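Local atomic coordinates of type-2Ba cytolytic delta-endotoxin (Bacillus thuringiensis serovar israelensis, PDB entry 2RCI), a protein that probably kills the larvae of dipteran insects by opening pores in the epithelial cell membrane of their midgut. Residues F10-Y15 / R26-F31; Q49-L54 / K185-V190; I72-M77 / T109-E114; R86-L91 / A152-A157; I122-L127 / Q168-T173. All coordinates share one frame; numbering follows the deposited sequence.

Interaction 1: F10-Y15 / R26-F31; sequences FNEIFY and RLTNTF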
# COMPACT_ATOMS: atom_id res chain seq x y z
N PHE A 10 -0.14 8.35 -4.06
CA PHE A 10 -0.60 7.24 -3.22
C PHE A 10 -2.13 7.24 -3.22
O PHE A 10 -2.73 8.31 -3.30
CB PHE A 10 -0.17 7.40 -1.75
CG PHE A 10 1.32 7.31 -1.52
CD1 PHE A 10 1.94 6.08 -1.26
CD2 PHE A 10 2.09 8.46 -1.51
CE1 PHE A 10 3.31 5.99 -1.03
CE2 PHE A 10 3.48 8.39 -1.29
CZ PHE A 10 4.09 7.16 -1.04
N ASN A 11 -2.73 6.06 -3.11
CA ASN A 11 -4.15 5.96 -2.74
C ASN A 11 -4.18 6.12 -1.22
O ASN A 11 -3.75 5.24 -0.48
CB ASN A 11 -4.76 4.61 -3.16
CG ASN A 11 -6.29 4.64 -3.17
OD1 ASN A 11 -6.89 5.54 -2.60
ND2 ASN A 11 -6.93 3.69 -3.89
N GLU A 12 -4.66 7.27 -0.77
CA GLU A 12 -4.55 7.60 0.66
C GLU A 12 -5.77 7.12 1.42
O GLU A 12 -6.92 7.36 1.02
CB GLU A 12 -4.38 9.10 0.83
CG GLU A 12 -3.07 9.68 0.21
CD GLU A 12 -3.08 11.20 0.20
OE1 GLU A 12 -3.96 11.79 0.85
OE2 GLU A 12 -2.18 11.81 -0.42
N ILE A 13 -5.52 6.44 2.54
CA ILE A 13 -6.60 5.90 3.35
C ILE A 13 -6.36 6.33 4.80
O ILE A 13 -5.40 5.89 5.45
CB ILE A 13 -6.70 4.37 3.20
CG1 ILE A 13 -7.07 4.00 1.76
CG2 ILE A 13 -7.74 3.75 4.17
CD1 ILE A 13 -6.35 2.82 1.30
N PHE A 14 -7.23 7.22 5.28
CA PHE A 14 -7.07 7.81 6.59
C PHE A 14 -7.98 7.02 7.50
O PHE A 14 -9.19 6.87 7.22
CB PHE A 14 -7.46 9.31 6.57
CG PHE A 14 -6.53 10.21 5.77
CD1 PHE A 14 -5.68 11.10 6.41
CD2 PHE A 14 -6.59 10.24 4.37
CE1 PHE A 14 -4.84 11.97 5.67
CE2 PHE A 14 -5.75 11.09 3.62
CZ PHE A 14 -4.87 11.95 4.28
N TYR A 15 -7.41 6.43 8.54
CA TYR A 15 -8.20 5.86 9.61
C TYR A 15 -7.73 6.54 10.89
O TYR A 15 -6.97 5.98 11.68
CB TYR A 15 -8.04 4.34 9.64
CG TYR A 15 -9.09 3.64 10.47
CD1 TYR A 15 -10.27 3.19 9.88
CD2 TYR A 15 -8.89 3.41 11.84
CE1 TYR A 15 -11.25 2.54 10.64
CE2 TYR A 15 -9.88 2.77 12.61
CZ TYR A 15 -11.05 2.35 12.02
OH TYR A 15 -12.04 1.70 12.78
N ARG A 26 0.33 15.92 7.22
CA ARG A 26 1.74 16.30 7.24
C ARG A 26 2.60 15.09 6.84
O ARG A 26 3.46 15.18 5.93
CB ARG A 26 2.16 16.79 8.64
CG ARG A 26 3.65 17.22 8.67
CD ARG A 26 4.09 17.75 10.00
NE ARG A 26 4.19 16.73 11.04
CZ ARG A 26 3.32 16.61 12.04
NH1 ARG A 26 2.27 17.43 12.13
NH2 ARG A 26 3.51 15.67 12.95
N LEU A 27 2.34 13.96 7.51
CA LEU A 27 3.13 12.73 7.31
C LEU A 27 2.94 12.11 5.93
O LEU A 27 3.88 11.65 5.32
CB LEU A 27 2.89 11.73 8.44
CG LEU A 27 3.27 12.20 9.87
CD1 LEU A 27 2.80 11.22 10.95
CD2 LEU A 27 4.80 12.47 10.03
N THR A 28 1.71 12.13 5.43
CA THR A 28 1.41 11.70 4.06
C THR A 28 2.17 12.59 3.07
O THR A 28 2.83 12.09 2.15
CB THR A 28 -0.12 11.73 3.84
OG1 THR A 28 -0.72 10.78 4.73
CG2 THR A 28 -0.49 11.39 2.37
N ASN A 29 2.12 13.92 3.26
CA ASN A 29 2.90 14.85 2.43
C ASN A 29 4.40 14.52 2.42
O ASN A 29 5.05 14.58 1.38
CB ASN A 29 2.71 16.31 2.87
CG ASN A 29 1.40 16.90 2.39
OD1 ASN A 29 0.69 16.31 1.58
ND2 ASN A 29 1.08 18.11 2.87
N THR A 30 4.92 14.18 3.60
CA THR A 30 6.35 13.93 3.78
C THR A 30 6.81 12.72 2.95
O THR A 30 7.87 12.75 2.32
CB THR A 30 6.69 13.75 5.28
OG1 THR A 30 6.36 14.96 5.97
CG2 THR A 30 8.17 13.47 5.49
N PHE A 31 5.97 11.68 2.92
CA PHE A 31 6.28 10.49 2.12
C PHE A 31 6.14 10.59 0.61
O PHE A 31 6.62 9.71 -0.10
CB PHE A 31 5.59 9.25 2.68
CG PHE A 31 6.24 8.76 3.92
CD1 PHE A 31 5.74 9.11 5.16
CD2 PHE A 31 7.42 8.01 3.84
CE1 PHE A 31 6.40 8.70 6.32
CE2 PHE A 31 8.07 7.60 4.97
CZ PHE A 31 7.56 7.92 6.22
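F10, just before strand 11-15, and E12 within it point toward the helix and meet F31 and T28, while F14 reaches T28 with the end of its ring; no hydrogen bond joins the two segments. Two of the contacts are aromatic. F10 turns the outer edge of its ring to the backbone of F31: F10 CE2 lies 3.6 Å from F31 O and F10 CZ lies 3.7 Å from the same oxygen, which sits near the ring plane. The ring of F14 reaches the same helix more loosely, its CZ standing 4.3 Å from T28 OG1 at an oblique angle.

The other contact sets a carboxylate against a methyl group. E12 has an extended chain beyond CG (chi2 170°), and this carries its acid group across to T28, where E12 OE2 is 3.3 Å from T28 CG2. T28 holds that methyl anti to its own backbone N and places OG1 beside the N instead. There OG1 is hydrogen-bonded to A24 O one turn earlier, so the hydroxyl is satisfied within the helix and E12 meets carbon.

T28 also packs on L139 and S141 of strand 132-142, which pairs in parallel with strand 11-15. F10 and F31 both rest on P155. The contact thus belongs to the alpha/beta architecture of this toxin, in which helix 21-31 forms part of one of the two helical layers that enclose the central sheet.

Interaction 2: Q49-L54 / K185-V190; sequences QIANGL and KALTVV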
# COMPACT_ATOMS: atom_id res chain seq x y z
N GLN A 49 15.08 6.80 4.62
CA GLN A 49 15.76 8.07 4.96
C GLN A 49 14.75 9.05 5.56
O GLN A 49 15.00 9.68 6.58
CB GLN A 49 16.41 8.69 3.73
CG GLN A 49 17.57 7.87 3.13
CD GLN A 49 18.79 7.79 4.06
OE1 GLN A 49 19.29 8.81 4.56
NE2 GLN A 49 19.26 6.58 4.29
N ILE A 50 13.58 9.16 4.93
CA ILE A 50 12.53 10.06 5.40
C ILE A 50 12.07 9.68 6.82
O ILE A 50 12.01 10.54 7.71
CB ILE A 50 11.35 10.10 4.42
CG1 ILE A 50 11.74 10.85 3.14
CG2 ILE A 50 10.11 10.72 5.07
CD1 ILE A 50 10.75 10.68 1.97
N ALA A 51 11.78 8.40 7.03
CA ALA A 51 11.43 7.88 8.35
C ALA A 51 12.50 8.24 9.40
O ALA A 51 12.16 8.69 10.50
CB ALA A 51 11.17 6.39 8.29
N ASN A 52 13.77 8.08 9.04
CA ASN A 52 14.91 8.43 9.90
C ASN A 52 14.93 9.89 10.31
O ASN A 52 15.44 10.24 11.40
CB ASN A 52 16.25 8.12 9.20
CG ASN A 52 17.43 8.10 10.19
OD1 ASN A 52 17.35 7.46 11.23
ND2 ASN A 52 18.53 8.79 9.84
N GLY A 53 14.43 10.77 9.45
CA GLY A 53 14.46 12.20 9.74
C GLY A 53 13.30 12.68 10.59
O GLY A 53 13.30 13.85 11.03
N LEU A 54 12.32 11.82 10.84
CA LEU A 54 11.12 12.28 11.54
C LEU A 54 11.34 12.39 13.04
O LEU A 54 11.93 11.48 13.64
CB LEU A 54 9.93 11.36 11.27
CG LEU A 54 9.33 11.36 9.86
CD1 LEU A 54 8.37 10.16 9.80
CD2 LEU A 54 8.58 12.67 9.54
N LYS A 185 7.06 -3.23 -1.25
CA LYS A 185 7.94 -2.38 -0.47
C LYS A 185 7.04 -1.61 0.49
O LYS A 185 6.12 -0.91 0.07
CB LYS A 185 8.68 -1.39 -1.37
CG LYS A 185 9.67 -2.03 -2.33
CD LYS A 185 10.12 -1.04 -3.39
CE LYS A 185 11.32 -1.57 -4.16
NZ LYS A 185 11.64 -0.61 -5.25
N ALA A 186 7.31 -1.74 1.78
CA ALA A 186 6.46 -1.10 2.77
C ALA A 186 7.27 -0.83 4.05
O ALA A 186 8.27 -1.51 4.34
CB ALA A 186 5.26 -2.00 3.08
N LEU A 187 6.83 0.18 4.80
CA LEU A 187 7.35 0.37 6.14
C LEU A 187 6.24 0.92 7.02
O LEU A 187 5.33 1.60 6.51
CB LEU A 187 8.56 1.33 6.13
CG LEU A 187 8.37 2.85 5.89
CD1 LEU A 187 7.69 3.58 7.04
CD2 LEU A 187 9.75 3.50 5.69
N THR A 188 6.30 0.66 8.32
CA THR A 188 5.40 1.32 9.25
C THR A 188 6.25 2.20 10.14
O THR A 188 7.22 1.71 10.74
CB THR A 188 4.64 0.31 10.14
OG1 THR A 188 3.98 -0.65 9.31
CG2 THR A 188 3.63 1.04 10.97
N VAL A 189 5.90 3.48 10.20
CA VAL A 189 6.54 4.41 11.12
C VAL A 189 5.49 4.95 12.11
O VAL A 189 4.38 5.35 11.71
CB VAL A 189 7.29 5.56 10.36
CG1 VAL A 189 6.31 6.38 9.54
CG2 VAL A 189 8.04 6.49 11.36
N VAL A 190 5.82 4.92 13.40
CA VAL A 190 4.95 5.53 14.39
C VAL A 190 5.59 6.83 14.87
O VAL A 190 6.82 6.90 15.04
CB VAL A 190 4.64 4.57 15.56
CG1 VAL A 190 3.91 3.32 15.05
CG2 VAL A 190 5.94 4.17 16.34
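L54 and A51 meet V189 and L187 through methyl groups alone, with no hydrogen bond between the helix end and the strand. The closer part of the contact lies where the chain leaves the helix: L54 CD1 is 4.0 Å from V189 CG2, and the two side chains cross at about a right angle. V189 sets CG1 between its backbone N and carbonyl carbon (chi1 62°), which leaves CG2 anti to the N and turned to L54, while CG1 packs on F31. Nearly one turn back along the helix, A51 CB points toward the strand and lies 4.1 Å from L187 CD2. The side chain of L187 rises from between its backbone N and carbonyl carbon (chi1 73°), an uncommon position for leucine.

Packing is slacker between these two points, since A51 CB comes only to 4.4 Å of V189 CG2. The small A51 side chain lets the backbones approach, A51 CA lying 6.6 Å from V189 CA. The far side of the helix is open to solvent: N52 points away from the strand, and Q49 and G53 are exposed as well.

Around this apolar patch A51 also touches V59 of strand 57-64, L54 packs on L27 of helix 21-31, and I50 leans on T30 and F31 of that helix. On the sheet, L187 rests against P155 and V189 against I153, both in the adjoining strand 150-162.

Interaction 3: I72-M77 / T109-E114; sequences IEVSVM and TFTNLE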
# COMPACT_ATOMS: atom_id res chain seq x y z
N ILE A 72 -2.24 -18.14 -8.88
CA ILE A 72 -2.97 -17.97 -7.62
C ILE A 72 -4.33 -17.36 -7.91
O ILE A 72 -4.49 -16.56 -8.85
CB ILE A 72 -2.18 -17.02 -6.66
CG1 ILE A 72 -2.69 -17.12 -5.21
CG2 ILE A 72 -2.10 -15.57 -7.21
CD1 ILE A 72 -1.64 -16.61 -4.23
N GLU A 73 -5.31 -17.72 -7.07
CA GLU A 73 -6.58 -17.04 -7.14
C GLU A 73 -6.42 -15.70 -6.46
O GLU A 73 -5.75 -15.59 -5.41
CB GLU A 73 -7.70 -17.84 -6.45
CG GLU A 73 -9.07 -17.23 -6.68
CD GLU A 73 -10.19 -18.06 -6.06
OE1 GLU A 73 -10.26 -19.27 -6.35
OE2 GLU A 73 -11.00 -17.49 -5.29
N VAL A 74 -7.04 -14.69 -7.07
CA VAL A 74 -6.90 -13.31 -6.60
C VAL A 74 -7.30 -13.22 -5.11
O VAL A 74 -6.59 -12.62 -4.31
CB VAL A 74 -7.63 -12.29 -7.51
CG1 VAL A 74 -7.73 -10.88 -6.84
CG2 VAL A 74 -6.90 -12.15 -8.86
N SER A 75 -8.45 -13.80 -4.73
CA SER A 75 -8.84 -13.81 -3.29
C SER A 75 -7.78 -14.36 -2.34
O SER A 75 -7.56 -13.81 -1.26
CB SER A 75 -10.13 -14.63 -3.12
OG SER A 75 -9.88 -15.99 -3.47
N VAL A 76 -7.14 -15.46 -2.73
CA VAL A 76 -6.10 -16.11 -1.90
C VAL A 76 -4.88 -15.18 -1.78
O VAL A 76 -4.28 -15.04 -0.71
CB VAL A 76 -5.76 -17.50 -2.48
CG1 VAL A 76 -4.61 -18.16 -1.74
CG2 VAL A 76 -7.04 -18.38 -2.43
N MET A 77 -4.55 -14.52 -2.88
CA MET A 77 -3.47 -13.53 -2.88
C MET A 77 -3.75 -12.38 -1.92
O MET A 77 -2.88 -11.97 -1.15
CB MET A 77 -3.24 -12.98 -4.29
CG MET A 77 -2.13 -11.94 -4.32
SD MET A 77 -1.56 -11.60 -5.99
CE MET A 77 -3.08 -11.17 -6.85
N THR A 109 -6.34 -3.06 -5.32
CA THR A 109 -4.98 -3.07 -5.91
C THR A 109 -4.98 -4.01 -7.13
O THR A 109 -4.22 -3.81 -8.07
CB THR A 109 -3.96 -3.56 -4.86
OG1 THR A 109 -3.89 -2.61 -3.78
CG2 THR A 109 -2.54 -3.80 -5.47
N PHE A 110 -5.87 -5.01 -7.10
CA PHE A 110 -5.89 -6.10 -8.10
C PHE A 110 -7.18 -6.16 -8.92
O PHE A 110 -7.20 -6.78 -10.01
CB PHE A 110 -5.69 -7.46 -7.40
CG PHE A 110 -4.39 -7.57 -6.68
CD1 PHE A 110 -3.19 -7.63 -7.41
CD2 PHE A 110 -4.35 -7.55 -5.28
CE1 PHE A 110 -1.97 -7.75 -6.77
CE2 PHE A 110 -3.09 -7.65 -4.59
CZ PHE A 110 -1.90 -7.77 -5.35
N THR A 111 -8.25 -5.58 -8.38
CA THR A 111 -9.59 -5.65 -9.02
C THR A 111 -10.23 -4.25 -9.03
O THR A 111 -9.66 -3.30 -8.49
CB THR A 111 -10.56 -6.68 -8.30
OG1 THR A 111 -10.88 -6.23 -6.97
CG2 THR A 111 -9.96 -8.12 -8.25
N ASN A 112 -11.41 -4.12 -9.64
CA ASN A 112 -12.02 -2.83 -9.88
C ASN A 112 -11.02 -1.87 -10.54
O ASN A 112 -10.99 -0.70 -10.20
CB ASN A 112 -12.51 -2.21 -8.57
CG ASN A 112 -13.57 -3.03 -7.88
OD1 ASN A 112 -14.54 -3.45 -8.51
ND2 ASN A 112 -13.39 -3.25 -6.57
N LEU A 113 -10.18 -2.39 -11.43
CA LEU A 113 -9.13 -1.58 -12.04
C LEU A 113 -9.71 -0.65 -13.11
O LEU A 113 -9.17 0.43 -13.34
CB LEU A 113 -8.00 -2.45 -12.62
CG LEU A 113 -7.18 -3.26 -11.60
CD1 LEU A 113 -6.11 -4.08 -12.32
CD2 LEU A 113 -6.56 -2.26 -10.62
N GLU A 114 -10.80 -1.07 -13.75
CA GLU A 114 -11.40 -0.25 -14.82
C GLU A 114 -11.70 1.21 -14.37
O GLU A 114 -11.20 2.13 -15.00
CB GLU A 114 -12.60 -0.97 -15.45
CG GLU A 114 -13.24 -0.25 -16.62
CD GLU A 114 -14.51 0.44 -16.21
OE1 GLU A 114 -14.44 1.57 -15.68
OE2 GLU A 114 -15.60 -0.15 -16.40
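M77 runs out from the helix with CG anti to its backbone N (chi1 180°) and bends at its last torsion (chi3 54°), which brings its terminal methyl over the ring of F110. The phenylalanine approaches from the opposite direction, its CG set beside its own backbone N (chi1 -61°). The resulting contact is face-on: M77 CE lies 3.6 Å from the F110 ring centroid and close to the ring normal, a CH-pi interaction, with CD1 and CE1 of F110 as its nearest ring atoms. The sulfur follows over the same face, M77 SD being 4.3 Å from the F110 centroid. On the opposite face of the F110 ring the CG2 methyl of T109 sits 3.9 Å above the plane, over its centre, so the ring is held between two methyl groups.

V74, nearly one turn before M77, widens the apolar patch. V74 CG1 reaches F110 CB at 4.0 Å and T111 CG2 at 3.8 Å, and the V74 and T111 side chains lie alongside one another, running opposite ways. The T111 hydroxyl is turned instead to T107 O, with which it is hydrogen-bonded.

At the start of the helix, E73 occupies the N-cap position, and E73 OE2 accepts a 2.6 Å hydrogen bond from S75 OG. Y180 of strand 177-192 backs both V74 and M77. The pairing of M77 with F110 is a Met-aromatic motif, here joining the beginning of helix 74-89 to segment 109-114 beside the sheet.

Interaction 4: R86-L91 / A152-A157; sequences RSVLGL and AILPIA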
# COMPACT_ATOMS: atom_id res chain seq x y z
N ARG A 86 -0.46 -7.32 8.33
CA ARG A 86 -0.50 -7.59 9.78
C ARG A 86 0.93 -7.65 10.40
O ARG A 86 1.21 -6.99 11.42
CB ARG A 86 -1.28 -8.88 10.08
CG ARG A 86 -1.63 -9.06 11.60
CD ARG A 86 -2.43 -10.32 11.84
NE ARG A 86 -3.49 -10.57 10.86
CZ ARG A 86 -4.75 -10.17 10.98
NH1 ARG A 86 -5.14 -9.48 12.06
NH2 ARG A 86 -5.63 -10.45 10.02
N SER A 87 1.83 -8.38 9.74
CA SER A 87 3.22 -8.49 10.20
C SER A 87 3.96 -7.15 10.13
O SER A 87 4.63 -6.76 11.10
CB SER A 87 3.96 -9.59 9.43
OG SER A 87 5.30 -9.71 9.92
N VAL A 88 3.82 -6.44 9.02
CA VAL A 88 4.62 -5.24 8.76
C VAL A 88 4.20 -4.08 9.68
O VAL A 88 4.99 -3.19 9.98
CB VAL A 88 4.58 -4.83 7.27
CG1 VAL A 88 5.40 -3.58 7.04
CG2 VAL A 88 5.18 -5.94 6.39
N LEU A 89 2.94 -4.11 10.12
CA LEU A 89 2.39 -3.07 10.97
C LEU A 89 3.14 -2.97 12.29
O LEU A 89 3.35 -1.87 12.81
CB LEU A 89 0.91 -3.35 11.24
CG LEU A 89 -0.08 -2.53 10.42
CD1 LEU A 89 -1.50 -3.14 10.62
CD2 LEU A 89 -0.07 -1.03 10.79
N GLY A 90 3.55 -4.14 12.81
CA GLY A 90 4.25 -4.23 14.11
C GLY A 90 3.50 -3.62 15.28
O GLY A 90 4.11 -3.23 16.28
N LEU A 91 2.18 -3.50 15.12
CA LEU A 91 1.23 -3.03 16.12
C LEU A 91 0.05 -3.95 15.91
O LEU A 91 -0.23 -4.34 14.79
CB LEU A 91 0.74 -1.60 15.79
CG LEU A 91 1.78 -0.50 15.74
CD1 LEU A 91 1.21 0.69 14.98
CD2 LEU A 91 2.14 -0.12 17.14
N ALA A 152 0.34 5.82 13.36
CA ALA A 152 1.14 4.96 12.51
C ALA A 152 0.88 5.35 11.04
O ALA A 152 -0.25 5.60 10.62
CB ALA A 152 0.80 3.49 12.76
N ILE A 153 1.96 5.40 10.27
CA ILE A 153 1.92 5.70 8.85
C ILE A 153 2.53 4.50 8.12
O ILE A 153 3.66 4.06 8.43
CB ILE A 153 2.75 6.96 8.53
CG1 ILE A 153 2.28 8.18 9.35
CG2 ILE A 153 2.72 7.28 7.04
CD1 ILE A 153 0.81 8.61 9.11
N LEU A 154 1.76 3.95 7.18
CA LEU A 154 2.16 2.76 6.45
C LEU A 154 2.04 3.00 4.93
O LEU A 154 0.96 2.80 4.34
CB LEU A 154 1.28 1.57 6.90
CG LEU A 154 1.39 0.20 6.20
CD1 LEU A 154 2.82 -0.20 5.86
CD2 LEU A 154 0.72 -0.86 7.12
N PRO A 155 3.13 3.50 4.30
CA PRO A 155 3.21 3.57 2.84
C PRO A 155 3.44 2.17 2.31
O PRO A 155 4.29 1.44 2.85
CB PRO A 155 4.47 4.42 2.59
CG PRO A 155 4.74 5.10 3.89
CD PRO A 155 4.33 4.11 4.92
N ILE A 156 2.68 1.79 1.29
CA ILE A 156 2.86 0.48 0.64
C ILE A 156 2.94 0.67 -0.86
O ILE A 156 2.05 1.30 -1.43
CB ILE A 156 1.69 -0.47 0.91
CG1 ILE A 156 1.43 -0.66 2.40
CG2 ILE A 156 1.93 -1.83 0.19
CD1 ILE A 156 0.17 -1.42 2.71
N ALA A 157 3.98 0.13 -1.51
CA ALA A 157 4.03 0.09 -2.98
C ALA A 157 4.11 -1.34 -3.51
O ALA A 157 4.88 -2.16 -2.99
CB ALA A 157 5.20 0.91 -3.53
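The C-terminal end of helix 74-89 packs on the central sheet here, with V88, L89 and L91 set against L154 and A152 of strand 150-162. L154 is the middle of the contact. Its CG lies anti to the backbone N (chi1 174°), which extends the side chain from the sheet to the helix, and its two methyl groups meet different residues. L154 CD2 is 3.8 Å from L89 CD2 and equally near L89 CG, the two leucines crossing at about a right angle, whereas L154 CD1 approaches V88 CG1 more loosely at 4.4 Å. L89 reaches this position with a first torsion of -102°, well off a staggered arrangement, which suggests some strain.

The chain leaves the helix at G90, where phi is positive, and turns so that L91 comes back to the strand. L91 CD1 then touches A152 CB at 3.6 Å. The alternation of the strand sends A152 and L154 to this side, while I153 points away from this helix, and its side chain packs on L27 and F31 of helix 21-31.

Every contact between the two segments is made by carbon, so they are joined by hydrophobic packing alone. Two carbonyls of the helix end have partners outside the contact: V88 O is hydrogen-bonded to T188 OG1 and L89 O to T60 OG1. Carbonyls near the end of the helix, where in-helix partners run out, are thus met by hydroxyls from two further strands.

Interaction 5: I122-L127 / Q168-T173; sequences IVWRNL and QLLFIT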
# COMPACT_ATOMS: atom_id res chain seq x y z
N ILE A 122 -1.96 4.56 -9.69
CA ILE A 122 -1.63 3.38 -10.51
C ILE A 122 -0.77 3.84 -11.68
O ILE A 122 -1.07 4.87 -12.28
CB ILE A 122 -2.90 2.63 -10.99
CG1 ILE A 122 -2.53 1.30 -11.65
CG2 ILE A 122 -3.72 3.52 -11.94
CD1 ILE A 122 -3.71 0.25 -11.66
N VAL A 123 0.26 3.08 -12.01
CA VAL A 123 1.19 3.47 -13.08
C VAL A 123 1.31 2.28 -14.03
O VAL A 123 1.89 1.25 -13.68
CB VAL A 123 2.60 3.84 -12.52
CG1 VAL A 123 3.53 4.31 -13.64
CG2 VAL A 123 2.52 4.87 -11.43
N TRP A 124 0.74 2.41 -15.22
CA TRP A 124 0.84 1.31 -16.18
C TRP A 124 2.26 1.29 -16.77
O TRP A 124 2.81 2.35 -17.06
CB TRP A 124 -0.22 1.43 -17.28
CG TRP A 124 -1.64 1.38 -16.71
CD1 TRP A 124 -2.51 2.43 -16.56
CD2 TRP A 124 -2.29 0.22 -16.15
NE1 TRP A 124 -3.68 1.98 -15.96
CE2 TRP A 124 -3.57 0.64 -15.70
CE3 TRP A 124 -1.92 -1.12 -15.99
CZ2 TRP A 124 -4.49 -0.25 -15.11
CZ3 TRP A 124 -2.84 -2.01 -15.38
CH2 TRP A 124 -4.11 -1.56 -14.96
N ARG A 125 2.84 0.09 -16.91
CA ARG A 125 4.19 -0.10 -17.46
C ARG A 125 4.08 -0.96 -18.73
O ARG A 125 3.60 -0.47 -19.75
CB ARG A 125 5.11 -0.75 -16.42
CG ARG A 125 5.27 0.03 -15.11
CD ARG A 125 6.69 -0.11 -14.54
NE ARG A 125 7.09 -1.49 -14.26
N ASN A 126 4.45 -2.23 -18.67
CA ASN A 126 4.29 -3.14 -19.83
C ASN A 126 2.82 -3.48 -20.11
O ASN A 126 2.04 -3.78 -19.19
CB ASN A 126 5.11 -4.43 -19.68
CG ASN A 126 5.20 -5.24 -20.99
OD1 ASN A 126 5.25 -4.69 -22.11
ND2 ASN A 126 5.25 -6.56 -20.84
N LEU A 127 2.43 -3.39 -21.37
CA LEU A 127 1.04 -3.66 -21.74
C LEU A 127 1.00 -4.51 -23.00
O LEU A 127 0.36 -4.13 -23.98
CB LEU A 127 0.28 -2.34 -21.94
CG LEU A 127 0.20 -1.34 -20.78
CD1 LEU A 127 -0.37 -0.03 -21.25
CD2 LEU A 127 -0.67 -1.91 -19.63
N GLN A 168 -8.59 -7.42 -20.38
CA GLN A 168 -9.18 -8.44 -19.52
C GLN A 168 -8.87 -8.13 -18.05
O GLN A 168 -9.75 -8.29 -17.20
CB GLN A 168 -8.69 -9.85 -19.88
CG GLN A 168 -9.43 -10.47 -21.07
CD GLN A 168 -8.94 -9.92 -22.39
OE1 GLN A 168 -7.74 -9.88 -22.65
NE2 GLN A 168 -9.88 -9.49 -23.24
N LEU A 169 -7.64 -7.68 -17.77
CA LEU A 169 -7.26 -7.34 -16.39
C LEU A 169 -8.19 -6.28 -15.78
O LEU A 169 -8.45 -6.30 -14.56
CB LEU A 169 -5.80 -6.87 -16.29
CG LEU A 169 -5.23 -6.84 -14.85
CD1 LEU A 169 -5.01 -8.23 -14.36
CD2 LEU A 169 -3.92 -6.03 -14.82
N LEU A 170 -8.67 -5.36 -16.62
CA LEU A 170 -9.53 -4.27 -16.16
C LEU A 170 -10.84 -4.80 -15.57
O LEU A 170 -11.56 -4.09 -14.86
CB LEU A 170 -9.83 -3.30 -17.33
CG LEU A 170 -8.66 -2.39 -17.78
CD1 LEU A 170 -9.16 -1.43 -18.88
CD2 LEU A 170 -8.07 -1.59 -16.62
N PHE A 171 -11.12 -6.07 -15.86
CA PHE A 171 -12.34 -6.71 -15.35
C PHE A 171 -12.11 -7.97 -14.51
O PHE A 171 -13.06 -8.71 -14.19
CB PHE A 171 -13.28 -6.99 -16.52
CG PHE A 171 -13.84 -5.74 -17.12
CD1 PHE A 171 -15.01 -5.18 -16.62
CD2 PHE A 171 -13.16 -5.08 -18.14
CE1 PHE A 171 -15.51 -3.97 -17.14
CE2 PHE A 171 -13.65 -3.87 -18.68
CZ PHE A 171 -14.83 -3.33 -18.17
N ILE A 172 -10.85 -8.22 -14.15
CA ILE A 172 -10.53 -9.40 -13.35
C ILE A 172 -11.19 -9.29 -11.95
O ILE A 172 -11.35 -8.19 -11.41
CB ILE A 172 -8.99 -9.63 -13.23
CG1 ILE A 172 -8.71 -11.11 -12.90
CG2 ILE A 172 -8.35 -8.70 -12.22
CD1 ILE A 172 -7.19 -11.52 -13.07
N THR A 173 -11.61 -10.43 -11.42
CA THR A 173 -12.34 -10.47 -10.14
C THR A 173 -11.57 -11.26 -9.08
O THR A 173 -10.57 -11.92 -9.37
CB THR A 173 -13.78 -11.11 -10.27
OG1 THR A 173 -13.68 -12.53 -10.40
CG2 THR A 173 -14.56 -10.51 -11.49
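A backbone bond from F171 N to Q168 O at 2.9 Å holds the residues that present L169 and L170 to W124. The next, I172 N to L169 O at 3.1 Å, closes a type I beta turn from L169 to I172 beside helix 166-169. The indole reaches this turn with the six-membered end of its ring system. L170 CD2 comes to W124 CZ2 at 4.1 Å, the two side chains meeting obliquely, while L169 CD2 lies near the ring plane, 4.2 Å from W124 CZ3. Strand 122-127 pairs in antiparallel fashion with strand 132-142 of the central sheet, so the contact joins this strand to the short helix and turn that precede strand 177-192. The indole has further partners. W124 NE1 is hydrogen-bonded to V117 O, K166 makes a cation-pi contact with the ring system, and I122 CD1 lies 3.5 Å above one face of the W124 ring plane, offset toward the rim.

How the interactions relate
From the N terminus, interaction 1 closes a short loop between strand 11-15 and helix 21-31 before any other contact opens. Interaction 2 then spans most of the remaining chain, and interactions 3, 4 and 5 all nest inside it. Within that span interaction 4 crosses both interaction 3 and interaction 5, which follow each other in series. Interactions 1, 2 and 4 adjoin: helices 21-31 and 44-53 pack together, and V189 O is probably hydrogen-bonded to I153 N between neighbouring strands. Interactions 3 and 5 touch at the other end, their centres about 10 Å apart, and helix 74-89 links interaction 3 to interaction 4. Together they tie both helical layers to one sheet.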